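Local coordinates for aromatic-ring-hydroxylating dioxygenase beta subunit (Catenulispora acidiphila, PDB 6VW4), which is of uncertain function, an NTF2-like SnoaL-family protein that binds an aromatic polyketide-like acid in its pocket and is possibly a dioxygenase, at residues A[12-17]-A[122-127]. Numbering follows the deposited sequence.
Sequences AEVQQH and DVLVRG
E13 and R126 close the solvent-facing side of this contact with a bidentate salt bridge, a textbook example of a paired charge bordering an apolar helix-on-sheet interface, here in the NTF2-like fold, where helix 8-26 packs across the curved mixed sheet. The guanidinium meets the carboxylate end-on: NH2 of R126 lies 2.9 Å from OE1 of E13, and OE2 of E13 accepts NH1 of R126 on its syn lone pair at 2.9 Å, in a nearly straight bond. The two flat groups are nearly coplanar, 25° apart. E13 reaches R126 because CG stands anti to the backbone N (chi1 -153°) and the chain continues extended, whereas R126 bends at chi3; its NH1 also bonds to O of G130, which helps fix the rotation of the guanidinium. With an alanine at E13, the guanidinium of R126 would probably lose its carboxylate mate and its NH2 end be freer to swing.

Inward from the pair, L124 projects from strand 111-126 toward the helix; the axes of 12-17 and 122-126 run at 106° to each other. CD1 of L124 faces CG1 of V14 at a loose 4.3 Å, and L132 of the adjoining strand 132-139 touches E13, V14 and R126. The imidazole of H17, whose NE2 bonds to OG1 of T134, is approached obliquely by L124, with CD2 of the leucine 3.2 Å from ring atom CD2 of H17.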
# COMPACT_ATOMS: atom_id res chain seq x y z
N ALA A 12 6.43 12.03 2.95
CA ALA A 12 5.23 11.89 3.78
C ALA A 12 4.14 12.91 3.41
O ALA A 12 2.94 12.60 3.46
CB ALA A 12 5.60 12.02 5.26
N GLU A 13 4.53 14.14 3.10
CA GLU A 13 3.54 15.14 2.72
C GLU A 13 2.81 14.74 1.43
O GLU A 13 1.60 14.95 1.31
CB GLU A 13 4.22 16.50 2.57
CG GLU A 13 3.31 17.68 2.82
CD GLU A 13 3.92 19.04 2.44
OE1 GLU A 13 5.15 19.16 2.27
OE2 GLU A 13 3.12 19.99 2.30
N VAL A 14 3.53 14.19 0.45
CA VAL A 14 2.85 13.74 -0.78
C VAL A 14 1.87 12.59 -0.48
O VAL A 14 0.72 12.59 -0.95
CB VAL A 14 3.86 13.32 -1.86
CG1 VAL A 14 3.09 12.65 -3.05
CG2 VAL A 14 4.69 14.52 -2.31
N GLN A 15 2.29 11.63 0.34
CA GLN A 15 1.39 10.53 0.70
C GLN A 15 0.14 11.05 1.40
O GLN A 15 -0.97 10.58 1.13
CB GLN A 15 2.10 9.53 1.60
CG GLN A 15 3.29 8.89 1.02
CD GLN A 15 4.04 8.08 2.08
OE1 GLN A 15 4.78 8.63 2.93
NE2 GLN A 15 3.84 6.79 2.06
N GLN A 16 0.31 12.02 2.32
CA GLN A 16 -0.83 12.58 3.04
C GLN A 16 -1.79 13.27 2.08
O GLN A 16 -3.02 13.14 2.20
CB GLN A 16 -0.36 13.56 4.12
CG GLN A 16 -1.46 14.45 4.71
CD GLN A 16 -2.06 13.87 6.01
OE1 GLN A 16 -1.71 12.78 6.43
NE2 GLN A 16 -2.98 14.62 6.62
N HIS A 17 -1.23 14.06 1.16
CA HIS A 17 -2.03 14.77 0.17
C HIS A 17 -2.74 13.77 -0.74
O HIS A 17 -3.93 13.91 -1.01
CB HIS A 17 -1.09 15.70 -0.63
CG HIS A 17 -1.72 16.35 -1.82
ND1 HIS A 17 -2.58 17.43 -1.71
CD2 HIS A 17 -1.59 16.10 -3.15
CE1 HIS A 17 -2.98 17.79 -2.92
NE2 HIS A 17 -2.37 17.01 -3.81
N ASP A 122 2.18 11.91 -11.11
CA ASP A 122 1.66 13.17 -10.63
C ASP A 122 2.77 14.22 -10.70
O ASP A 122 3.95 13.90 -10.54
CB ASP A 122 1.20 13.08 -9.17
CG ASP A 122 -0.18 12.52 -9.01
OD1 ASP A 122 -0.84 12.28 -10.05
OD2 ASP A 122 -0.60 12.35 -7.84
N VAL A 123 2.38 15.47 -10.92
CA VAL A 123 3.26 16.62 -10.71
C VAL A 123 2.59 17.52 -9.68
O VAL A 123 1.43 17.91 -9.85
CB VAL A 123 3.55 17.38 -12.01
CG1 VAL A 123 4.39 18.61 -11.69
CG2 VAL A 123 4.28 16.47 -13.04
N LEU A 124 3.30 17.81 -8.59
CA LEU A 124 2.78 18.64 -7.51
C LEU A 124 3.58 19.93 -7.42
O LEU A 124 4.78 19.96 -7.71
CB LEU A 124 2.83 17.94 -6.14
CG LEU A 124 1.89 16.71 -6.11
CD1 LEU A 124 2.72 15.44 -6.24
CD2 LEU A 124 1.09 16.56 -4.88
N VAL A 125 2.88 20.99 -7.01
CA VAL A 125 3.44 22.30 -6.75
C VAL A 125 2.90 22.74 -5.39
O VAL A 125 1.98 22.15 -4.83
CB VAL A 125 3.09 23.35 -7.82
CG1 VAL A 125 3.69 22.99 -9.13
CG2 VAL A 125 1.62 23.49 -7.96
N ARG A 126 3.52 23.77 -4.85
CA ARG A 126 3.09 24.34 -3.59
C ARG A 126 2.27 25.60 -3.87
O ARG A 126 2.65 26.42 -4.70
CB ARG A 126 4.29 24.64 -2.70
CG ARG A 126 4.01 24.35 -1.28
CD ARG A 126 5.26 24.43 -0.49
NE ARG A 126 5.97 23.16 -0.39
CZ ARG A 126 5.55 22.13 0.33
NH1 ARG A 126 4.40 22.21 0.99
NH2 ARG A 126 6.28 21.00 0.37
N GLY A 127 1.14 25.72 -3.20
CA GLY A 127 0.34 26.91 -3.31
C GLY A 127 0.84 28.07 -2.44
O GLY A 127 1.84 27.99 -1.72